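Local coordinates for protein purine nucleoside phosphorylase (Schistosoma mansoni, PDB 6B2L) that catalyses the phosphorolysis of purine nucleosides such as inosine and guanosine, probably releasing the free base and ribose 1-phosphate, at residues 115-120 / 221-226; 200-205 / 257-262; 129-134 / 240-245. All coordinates share one frame; numbering follows the deposited sequence.

The three contacts gather round one bound piperidin-2-imine. Their segments come along the chain in the order 115-120, 129-134, 200-205, 221-226, 240-245 and 257-262, so every pair of contacts is interleaved. Contacts 1 and 3 have centres about 10 Å apart and meet within one mixed sheet, where strands 112-121 and 236-246 run side by side; strand 131-139 flanks the latter. Contact 2 lies about 14 Å from contact 1 and 15 Å from contact 3, centre to centre, and brings in a loop and the start of helix 259-283. Segments distant in sequence thus build a single ligand pocket, consistent with the active site of this family.

Contact 1: 115-120 / 221-226; sequences ITNLAG and MSTVPE. With 2IM (piperidin-2-imine), chain I; DMS (dimethyl sulfoxide), chain C.
Asn117 and Thr223 mark the nearest backbone approach between 115-120 and 221-226, with 7.3 Å between their CA atoms, as a strand of the mixed sheet of the phosphorylase fold passes the turn leading into helix 224-232. That spacing makes side chains the bridge. Asn117 sends ND2 to Thr223 OG1, 3.0 Å away, in a moderately bent bond (145° at the hydrogen) whose acceptor sits somewhat out of the amide plane; the two side chains cross at about a right angle. A chi1 of 64° places the amide of Asn117 between its own N and C, and its other end, OD1, is taken by the hydroxyl of Ser241, so both ends of the amide are fixed. Thr223 occupies the N-cap position without capping through its side chain. Against it Ile115 supplies a methyl, CG2, at 3.9 Å from Thr223 OG1, while Ile115 CD1 reaches Glu226 CB at 4.4 Å. Glu226 itself is tied through OE2 to Arg86. Further along, a water takes the amide hydrogen of Met221 N (3.0 Å) and donates weakly to Leu118 O, and a second water donates to the same carbonyl. The bound groups lie alongside: Gly120 CA approaches N2 of piperidin-2-imine at 3.6 Å, and a dimethyl sulfoxide, probably from the crystallisation liquor, offers its oxygen to Leu118 N at 2.7 Å.

Contact 2: 200-205 / 257-262; sequences PTYESP and INHEKV. With 2IM (piperidin-2-imine), chain I; DMS (dimethyl sulfoxide), chain D.
Tyr202 and Ile257 meet face to methyl: Ile257 CG2 stands 3.8 Å from the centroid of the Tyr202 ring, 9° off the normal, a well-centred CH-pi contact. The same methyl also lies 3.8 Å from N2 of piperidin-2-imine. A chi1 of -67° sets the ring of Tyr202 beside its own backbone N and carries its hydroxyl to the start of the opposing helix, where OH comes within 3.3 Å of His259 CA. Tyr202 and His259 converge on the oxygen of one dimethyl sulfoxide, probably from the crystallisation liquor: Tyr202 OH donates to it at 2.6 Å, and His259 ND1 at 2.8 Å in a nearly straight bond (162°).

Glu203 serves the other ligand. Its chain, bent at chi2, presents both carboxylate oxygens to the two amidine nitrogens: OE1 accepts from N1 of piperidin-2-imine and OE2 from N2, each at 3.0 Å. These paired bonds hold the ligand's rotation; since N2 also donates to Asn245 OD1, the ligand is probably the protonated amidinium, adding a charge component. This is consistent with a purine-base site. In the second shell, Ser247 bonds Glu203 OE2, while Asn258 OD1 caps the helix by accepting from Lys261 N at 2.9 Å, which probably helps fix the first turn, where His259 lies. Phe161 of a second subunit packs on Tyr202 and meets the His259 ring.

The loop between strand 189-196 and helix 205-213 faces the N-terminal end of helix 259-283, with Ile257 touching helix 247-253 and Val262 lying against Ala244 of strand 236-246.

Contact 3: 129-134 / 240-245; sequences GDFVLI and VSLIAN. With 2IM (piperidin-2-imine), chain I.
Val132 and Ser241 form the hydrogen-bonded pair of a ladder between strands that run antiparallel, with 153° between the N-to-C directions of their segment axes. Val132 N donates to Ser241 O at 2.8 Å, and Ser241 N returns a bond to Val132 O at 2.9 Å. The pairs Phe131-Leu242 and Leu133-Val240 flank it as non-hydrogen-bonded positions. Before the strand proper the ladder continues in another form. Gly129 N donates to Ile243 O (2.9 Å), while Ile243 N donates to Asp130 O, also at 2.9 Å. Two residues thus stand opposite one, and Gly129 has positive phi (96°), as in a G1 beta bulge.

The side chains interlock on both faces. On that of Phe131, Leu133, Val240 and Leu242, the methyl Leu133 CD2 lies alongside Val240 CG2 at 3.8 Å, the two side chains pointing the same way. Leu242 puts its CD1 bump between the Phe131 ring, approached through CE1, and the bulge, where it comes to 3.6 Å from Asp130 O. The helix 259-283 closes over this face, with Trp276 meeting the Phe131 ring. On the other face, Ile243 folds back on itself (chi2 -56°), bringing CD1 against Val132 CG2 at 3.9 Å. Val218 of strand 218-220 lies against Val132, Ser241 and Ile243 on this face. Ile134 CD1 tucks against Ser241 OG at 3.6 Å, a hydroxyl otherwise engaged by Asn117.

Past the ladder, Asn245 OD1 accepts a hydrogen bond from N2 of piperidin-2-imine. An antiparallel neighbour beside a strand whose C-terminal end reaches the ligand fits the mixed sheet of the purine nucleoside phosphorylase fold.

Contact 1: 115-120 / 221-226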
loop_
_atom_site.group_PDB
_atom_site.type_symbol
_atom_site.label_atom_id
_atom_site.label_comp_id
_atom_site.label_asym_id
_atom_site.label_seq_id
_atom_site.Cartn_x
_atom_site.Cartn_y
_atom_site.Cartn_z
ATOM N N ILE A 115 0.995 -24.828 5.257
ATOM C CA ILE A 115 -0.074 -23.888 4.865
ATOM C C ILE A 115 -0.618 -24.220 3.474
ATOM O O ILE A 115 0.158 -24.500 2.559
ATOM C CB ILE A 115 0.448 -22.439 4.877
ATOM C CG1 ILE A 115 1.053 -22.089 6.240
ATOM C CG2 ILE A 115 -0.709 -21.463 4.536
ATOM C CD1 ILE A 115 1.778 -20.718 6.275
ATOM N N THR A 116 -1.957 -24.199 3.306
ATOM C CA THR A 116 -2.564 -24.268 1.970
ATOM C C THR A 116 -3.427 -23.027 1.731
ATOM O O THR A 116 -3.855 -22.352 2.679
ATOM C CB THR A 116 -3.401 -25.551 1.754
ATOM O OG1 THR A 116 -4.511 -25.593 2.683
ATOM C CG2 THR A 116 -2.520 -26.819 1.925
ATOM N N ASN A 117 -3.635 -22.695 0.447
ATOM C CA ASN A 117 -4.506 -21.577 0.068
ATOM C C ASN A 117 -5.074 -21.824 -1.329
ATOM O O ASN A 117 -4.618 -22.704 -2.057
ATOM C CB ASN A 117 -3.774 -20.216 0.108
ATOM C CG ASN A 117 -2.633 -20.110 -0.892
ATOM O OD1 ASN A 117 -2.828 -20.226 -2.099
ATOM N ND2 ASN A 117 -1.449 -19.772 -0.386
ATOM N N LEU A 118 -6.124 -21.068 -1.674
ATOM C CA LEU A 118 -6.651 -20.987 -3.038
ATOM C C LEU A 118 -6.125 -19.727 -3.725
ATOM O O LEU A 118 -6.090 -18.642 -3.129
ATOM C CB LEU A 118 -8.176 -20.977 -3.022
ATOM C CG LEU A 118 -8.823 -22.326 -2.681
ATOM C CD1 LEU A 118 -10.123 -22.091 -1.950
ATOM C CD2 LEU A 118 -9.055 -23.126 -3.946
ATOM N N ALA A 119 -5.691 -19.867 -4.978
ATOM C CA ALA A 119 -5.041 -18.761 -5.673
ATOM C C ALA A 119 -5.495 -18.680 -7.127
ATOM O O ALA A 119 -5.959 -19.663 -7.726
ATOM C CB ALA A 119 -3.521 -18.900 -5.632
ATOM N N GLY A 120 -5.335 -17.488 -7.701
ATOM C CA GLY A 120 -5.453 -17.327 -9.142
ATOM C C GLY A 120 -4.127 -17.600 -9.835
ATOM O O GLY A 120 -3.052 -17.228 -9.349
ATOM N N MET A 221 -4.895 -13.767 -1.405
ATOM C CA MET A 221 -5.200 -12.783 -0.363
ATOM C C MET A 221 -4.832 -13.244 1.044
ATOM O O MET A 221 -5.394 -12.721 2.014
ATOM C CB MET A 221 -6.695 -12.434 -0.391
ATOM C CG MET A 221 -7.231 -12.036 -1.739
ATOM S SD MET A 221 -9.054 -11.843 -1.651
ATOM C CE MET A 221 -9.385 -11.744 -3.395
ATOM N N SER A 222 -3.948 -14.231 1.178
ATOM C CA SER A 222 -3.593 -14.784 2.501
ATOM C C SER A 222 -2.101 -15.111 2.549
ATOM O O SER A 222 -1.313 -14.686 1.700
ATOM C CB SER A 222 -4.443 -16.020 2.798
ATOM O OG SER A 222 -4.072 -17.118 1.976
ATOM N N THR A 223 -1.729 -15.891 3.571
ATOM C CA THR A 223 -0.500 -16.686 3.628
ATOM C C THR A 223 0.758 -15.866 3.941
ATOM O O THR A 223 1.478 -16.189 4.899
ATOM C CB THR A 223 -0.344 -17.499 2.336
ATOM O OG1 THR A 223 -1.472 -18.408 2.243
ATOM C CG2 THR A 223 0.948 -18.321 2.369
ATOM N N VAL A 224 1.026 -14.783 3.197
ATOM C CA VAL A 224 2.271 -14.035 3.418
ATOM C C VAL A 224 2.362 -13.457 4.825
ATOM O O VAL A 224 3.466 -13.476 5.414
ATOM C CB VAL A 224 2.438 -12.971 2.297
ATOM C CG1 VAL A 224 3.504 -11.944 2.616
ATOM C CG2 VAL A 224 2.771 -13.679 0.979
ATOM N N PRO A 225 1.286 -12.902 5.433
ATOM C CA PRO A 225 1.412 -12.436 6.843
ATOM C C PRO A 225 1.873 -13.539 7.803
ATOM O O PRO A 225 2.800 -13.309 8.620
ATOM C CB PRO A 225 -0.011 -11.924 7.164
ATOM C CG PRO A 225 -0.560 -11.490 5.818
ATOM C CD PRO A 225 -0.058 -12.601 4.888
ATOM N N GLU A 226 1.260 -14.739 7.730
ATOM C CA GLU A 226 1.648 -15.835 8.624
ATOM C C GLU A 226 3.062 -16.312 8.344
ATOM O O GLU A 226 3.807 -16.642 9.280
ATOM C CB GLU A 226 0.682 -17.022 8.485
ATOM C CG GLU A 226 -0.776 -16.708 8.670
ATOM C CD GLU A 226 -1.441 -16.396 7.332
ATOM O OE1 GLU A 226 -1.230 -15.282 6.856
ATOM O OE2 GLU A 226 -2.119 -17.278 6.738
HETATM N N2 2IM I . -8.677 -15.828 -8.828
HETATM C C1 2IM I . -8.605 -16.039 -7.599
HETATM N N1 2IM I . -7.950 -15.080 -6.766
HETATM C C4 2IM I . -7.766 -15.236 -5.341
HETATM C C5 2IM I . -8.588 -16.365 -4.720
HETATM C C3 2IM I . -8.668 -17.585 -5.604
HETATM C C2 2IM I . -9.206 -17.298 -6.986
HETATM S S DMS C . -7.662 -19.190 1.173
HETATM O O DMS C . -7.323 -20.574 0.733
HETATM C C1 DMS C . -8.055 -19.133 2.930
HETATM C C2 DMS C . -6.344 -18.016 0.919
HETATM O O HOH W 1 -4.554 -17.336 -1.429
HETATM O O HOH W 2 -6.973 -15.894 -1.264
#

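Contact 2: 200-205 / 257-262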
loop_
_atom_site.group_PDB
_atom_site.type_symbol
_atom_site.label_atom_id
_atom_site.label_comp_id
_atom_site.label_asym_id
_atom_site.label_seq_id
_atom_site.Cartn_x
_atom_site.Cartn_y
_atom_site.Cartn_z
ATOM N N PRO A 200 -10.497 -7.420 -0.542
ATOM C CA PRO A 200 -11.122 -8.706 -0.898
ATOM C C PRO A 200 -11.657 -8.823 -2.332
ATOM O O PRO A 200 -12.221 -9.890 -2.666
ATOM C CB PRO A 200 -12.286 -8.777 0.098
ATOM C CG PRO A 200 -12.754 -7.319 0.168
ATOM C CD PRO A 200 -11.443 -6.551 0.173
ATOM N N THR A 201 -11.535 -7.780 -3.150
ATOM C CA THR A 201 -11.873 -7.914 -4.565
ATOM C C THR A 201 -10.882 -8.850 -5.242
ATOM O O THR A 201 -9.678 -8.771 -5.011
ATOM C CB THR A 201 -11.869 -6.552 -5.286
ATOM O OG1 THR A 201 -10.614 -5.891 -5.095
ATOM C CG2 THR A 201 -13.010 -5.610 -4.761
ATOM N N TYR A 202 -11.388 -9.718 -6.123
ATOM C CA TYR A 202 -10.486 -10.477 -6.967
ATOM C C TYR A 202 -9.637 -9.513 -7.780
ATOM O O TYR A 202 -10.053 -8.376 -8.062
ATOM C CB TYR A 202 -11.280 -11.439 -7.873
ATOM C CG TYR A 202 -12.006 -12.572 -7.125
ATOM C CD1 TYR A 202 -11.311 -13.462 -6.343
ATOM C CD2 TYR A 202 -13.380 -12.693 -7.185
ATOM C CE1 TYR A 202 -11.964 -14.486 -5.659
ATOM C CE2 TYR A 202 -14.044 -13.705 -6.518
ATOM C CZ TYR A 202 -13.322 -14.593 -5.747
ATOM O OH TYR A 202 -13.983 -15.595 -5.062
ATOM N N GLU A 203 -8.414 -9.947 -8.106
ATOM C CA GLU A 203 -7.566 -9.197 -9.028
ATOM C C GLU A 203 -8.315 -8.830 -10.306
ATOM O O GLU A 203 -8.999 -9.669 -10.906
ATOM C CB GLU A 203 -6.305 -10.040 -9.336
ATOM C CG GLU A 203 -6.536 -11.391 -10.120
ATOM C CD GLU A 203 -6.819 -12.624 -9.262
ATOM O OE1 GLU A 203 -7.096 -12.488 -8.056
ATOM O OE2 GLU A 203 -6.769 -13.752 -9.822
ATOM N N SER A 204 -8.200 -7.556 -10.712
ATOM C CA SER A 204 -8.850 -7.114 -11.943
ATOM C C SER A 204 -8.098 -7.657 -13.158
ATOM O O SER A 204 -6.925 -8.011 -13.058
ATOM C CB SER A 204 -8.914 -5.593 -12.015
ATOM O OG SER A 204 -7.626 -5.038 -12.252
ATOM N N PRO A 205 -8.737 -7.708 -14.326
ATOM C CA PRO A 205 -8.001 -8.186 -15.514
ATOM C C PRO A 205 -6.689 -7.450 -15.736
ATOM O O PRO A 205 -5.667 -8.065 -16.104
ATOM C CB PRO A 205 -8.990 -7.937 -16.656
ATOM C CG PRO A 205 -10.339 -8.095 -15.998
ATOM C CD PRO A 205 -10.191 -7.565 -14.589
ATOM N N ILE A 257 -14.786 -14.454 -12.535
ATOM C CA ILE A 257 -14.266 -15.161 -11.366
ATOM C C ILE A 257 -15.308 -15.030 -10.264
ATOM O O ILE A 257 -15.836 -13.932 -10.054
ATOM C CB ILE A 257 -12.924 -14.552 -10.899
ATOM C CG1 ILE A 257 -11.944 -14.365 -12.069
ATOM C CG2 ILE A 257 -12.309 -15.390 -9.789
ATOM C CD1 ILE A 257 -10.736 -13.473 -11.732
ATOM N N ASN A 258 -15.611 -16.121 -9.546
ATOM C CA ASN A 258 -16.569 -15.980 -8.443
ATOM C C ASN A 258 -16.362 -17.054 -7.380
ATOM O O ASN A 258 -15.716 -18.081 -7.608
ATOM C CB ASN A 258 -18.032 -15.935 -8.948
ATOM C CG ASN A 258 -18.618 -17.295 -9.317
ATOM O OD1 ASN A 258 -18.605 -18.243 -8.533
ATOM N ND2 ASN A 258 -19.212 -17.361 -10.503
ATOM N N HIS A 259 -16.856 -16.755 -6.171
ATOM C CA HIS A 259 -16.548 -17.595 -5.014
ATOM C C HIS A 259 -17.103 -19.006 -5.190
ATOM O O HIS A 259 -16.477 -19.978 -4.764
ATOM C CB HIS A 259 -17.107 -16.942 -3.746
ATOM C CG HIS A 259 -16.695 -17.607 -2.470
ATOM N ND1 HIS A 259 -15.377 -17.794 -2.103
ATOM C CD2 HIS A 259 -17.437 -18.078 -1.439
ATOM C CE1 HIS A 259 -15.328 -18.376 -0.917
ATOM N NE2 HIS A 259 -16.564 -18.566 -0.496
ATOM N N GLU A 260 -18.267 -19.141 -5.828
ATOM C CA GLU A 260 -18.847 -20.474 -5.999
ATOM C C GLU A 260 -17.966 -21.341 -6.893
ATOM O O GLU A 260 -17.790 -22.555 -6.642
ATOM C CB GLU A 260 -20.263 -20.354 -6.566
ATOM C CG GLU A 260 -21.262 -19.718 -5.594
ATOM C CD GLU A 260 -20.964 -18.256 -5.294
ATOM O OE1 GLU A 260 -20.693 -17.493 -6.243
ATOM O OE2 GLU A 260 -20.984 -17.875 -4.104
ATOM N N LYS A 261 -17.397 -20.757 -7.942
ATOM C CA LYS A 261 -16.513 -21.537 -8.808
ATOM C C LYS A 261 -15.243 -21.930 -8.073
ATOM O O LYS A 261 -14.735 -23.054 -8.225
ATOM C CB LYS A 261 -16.145 -20.743 -10.061
ATOM C CG LYS A 261 -17.274 -20.389 -11.000
ATOM C CD LYS A 261 -16.669 -19.760 -12.246
ATOM C CE LYS A 261 -17.663 -18.988 -13.072
ATOM N NZ LYS A 261 -16.957 -18.264 -14.159
ATOM N N VAL A 262 -14.733 -21.022 -7.248
ATOM C CA VAL A 262 -13.531 -21.294 -6.480
ATOM C C VAL A 262 -13.749 -22.477 -5.550
ATOM O O VAL A 262 -12.929 -23.401 -5.498
ATOM C CB VAL A 262 -13.122 -20.038 -5.697
ATOM C CG1 VAL A 262 -11.983 -20.352 -4.730
ATOM C CG2 VAL A 262 -12.694 -18.950 -6.663
HETATM N N2 2IM I . -8.677 -15.828 -8.828
HETATM C C1 2IM I . -8.605 -16.039 -7.599
HETATM N N1 2IM I . -7.950 -15.080 -6.766
HETATM C C4 2IM I . -7.766 -15.236 -5.341
HETATM C C5 2IM I . -8.588 -16.365 -4.720
HETATM C C3 2IM I . -8.668 -17.585 -5.604
HETATM C C2 2IM I . -9.206 -17.298 -6.986
HETATM S S DMS D . -11.614 -17.094 -2.369
HETATM O O DMS D . -12.914 -17.014 -3.143
HETATM C C1 DMS D . -10.801 -15.569 -1.814
HETATM C C2 DMS D . -11.902 -17.992 -0.831
#

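Contact 3: 129-134 / 240-245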
loop_
_atom_site.group_PDB
_atom_site.type_symbol
_atom_site.label_atom_id
_atom_site.label_comp_id
_atom_site.label_asym_id
_atom_site.label_seq_id
_atom_site.Cartn_x
_atom_site.Cartn_y
_atom_site.Cartn_z
ATOM N N GLY A 129 -7.031 -26.550 -10.948
ATOM C CA GLY A 129 -6.769 -27.820 -10.312
ATOM C C GLY A 129 -5.298 -28.152 -10.101
ATOM O O GLY A 129 -5.003 -29.186 -9.466
ATOM N N ASP A 130 -4.379 -27.349 -10.647
ATOM C CA ASP A 130 -2.952 -27.557 -10.402
ATOM C C ASP A 130 -2.565 -27.094 -8.995
ATOM O O ASP A 130 -3.270 -26.320 -8.346
ATOM C CB ASP A 130 -2.097 -26.797 -11.435
ATOM C CG ASP A 130 -2.171 -27.372 -12.853
ATOM O OD1 ASP A 130 -2.629 -28.524 -13.076
ATOM O OD2 ASP A 130 -1.710 -26.660 -13.778
ATOM N N PHE A 131 -1.442 -27.623 -8.507
ATOM C CA PHE A 131 -0.839 -27.222 -7.239
ATOM C C PHE A 131 0.463 -26.457 -7.501
ATOM O O PHE A 131 1.234 -26.830 -8.400
ATOM C CB PHE A 131 -0.515 -28.453 -6.369
ATOM C CG PHE A 131 -1.714 -29.307 -5.993
ATOM C CD1 PHE A 131 -2.652 -28.848 -5.081
ATOM C CD2 PHE A 131 -1.840 -30.580 -6.485
ATOM C CE1 PHE A 131 -3.729 -29.635 -4.733
ATOM C CE2 PHE A 131 -2.910 -31.382 -6.136
ATOM C CZ PHE A 131 -3.862 -30.893 -5.256
ATOM N N VAL A 132 0.741 -25.432 -6.693
ATOM C CA VAL A 132 2.008 -24.681 -6.770
ATOM C C VAL A 132 2.706 -24.677 -5.407
ATOM O O VAL A 132 2.163 -24.166 -4.418
ATOM C CB VAL A 132 1.779 -23.245 -7.265
ATOM C CG1 VAL A 132 3.074 -22.447 -7.284
ATOM C CG2 VAL A 132 1.160 -23.286 -8.655
ATOM N N LEU A 133 3.910 -25.269 -5.364
ATOM C CA LEU A 133 4.796 -25.159 -4.215
ATOM C C LEU A 133 5.388 -23.745 -4.212
ATOM O O LEU A 133 6.069 -23.369 -5.166
ATOM C CB LEU A 133 5.911 -26.209 -4.315
ATOM C CG LEU A 133 5.490 -27.676 -4.511
ATOM C CD1 LEU A 133 6.694 -28.603 -4.574
ATOM C CD2 LEU A 133 4.554 -28.138 -3.410
ATOM N N ILE A 134 5.125 -22.954 -3.172
ATOM C CA ILE A 134 5.548 -21.544 -3.170
ATOM C C ILE A 134 7.026 -21.453 -2.795
ATOM O O ILE A 134 7.455 -22.015 -1.778
ATOM C CB ILE A 134 4.676 -20.732 -2.205
ATOM C CG1 ILE A 134 3.234 -20.704 -2.695
ATOM C CG2 ILE A 134 5.219 -19.316 -2.067
ATOM C CD1 ILE A 134 2.243 -20.095 -1.723
ATOM N N VAL A 240 1.491 -24.197 -0.069
ATOM C CA VAL A 240 1.045 -24.787 -1.334
ATOM C C VAL A 240 -0.257 -24.103 -1.750
ATOM O O VAL A 240 -1.209 -24.052 -0.966
ATOM C CB VAL A 240 0.845 -26.305 -1.213
ATOM C CG1 VAL A 240 0.397 -26.912 -2.560
ATOM C CG2 VAL A 240 2.160 -26.998 -0.754
ATOM N N SER A 241 -0.282 -23.565 -2.962
ATOM C CA SER A 241 -1.487 -22.979 -3.559
ATOM C C SER A 241 -2.208 -24.008 -4.437
ATOM O O SER A 241 -1.570 -24.718 -5.237
ATOM C CB SER A 241 -1.152 -21.767 -4.434
ATOM O OG SER A 241 -0.751 -20.643 -3.676
ATOM N N LEU A 242 -3.548 -24.077 -4.294
ATOM C CA LEU A 242 -4.431 -24.737 -5.255
ATOM C C LEU A 242 -4.952 -23.693 -6.245
ATOM O O LEU A 242 -5.514 -22.662 -5.830
ATOM C CB LEU A 242 -5.605 -25.417 -4.546
ATOM C CG LEU A 242 -6.724 -25.940 -5.444
ATOM C CD1 LEU A 242 -6.210 -27.015 -6.422
ATOM C CD2 LEU A 242 -7.792 -26.542 -4.545
ATOM N N ILE A 243 -4.761 -23.944 -7.543
ATOM C CA ILE A 243 -5.145 -22.982 -8.581
ATOM C C ILE A 243 -6.628 -23.116 -8.895
ATOM O O ILE A 243 -7.081 -24.158 -9.376
ATOM C CB ILE A 243 -4.309 -23.178 -9.855
ATOM C CG1 ILE A 243 -2.807 -23.099 -9.523
ATOM C CG2 ILE A 243 -4.692 -22.141 -10.903
ATOM C CD1 ILE A 243 -2.395 -21.805 -8.815
ATOM N N ALA A 244 -7.392 -22.036 -8.665
ATOM C CA ALA A 244 -8.828 -22.061 -8.935
ATOM C C ALA A 244 -9.164 -21.765 -10.393
ATOM O O ALA A 244 -10.176 -22.252 -10.897
ATOM C CB ALA A 244 -9.555 -21.066 -8.030
ATOM N N ASN A 245 -8.317 -21.001 -11.086
ATOM C CA ASN A 245 -8.608 -20.453 -12.417
ATOM C C ASN A 245 -7.302 -19.866 -12.929
ATOM O O ASN A 245 -6.389 -19.614 -12.135
ATOM C CB ASN A 245 -9.699 -19.381 -12.358
ATOM C CG ASN A 245 -9.206 -18.083 -11.698
ATOM O OD1 ASN A 245 -8.963 -18.038 -10.494
ATOM N ND2 ASN A 245 -9.044 -17.036 -12.493
HETATM N N2 2IM I . -8.677 -15.828 -8.828
HETATM C C1 2IM I . -8.605 -16.039 -7.599
HETATM N N1 2IM I . -7.950 -15.080 -6.766
HETATM C C4 2IM I . -7.766 -15.236 -5.341
HETATM C C5 2IM I . -8.588 -16.365 -4.720
HETATM C C3 2IM I . -8.668 -17.585 -5.604
HETATM C C2 2IM I . -9.206 -17.298 -6.986
#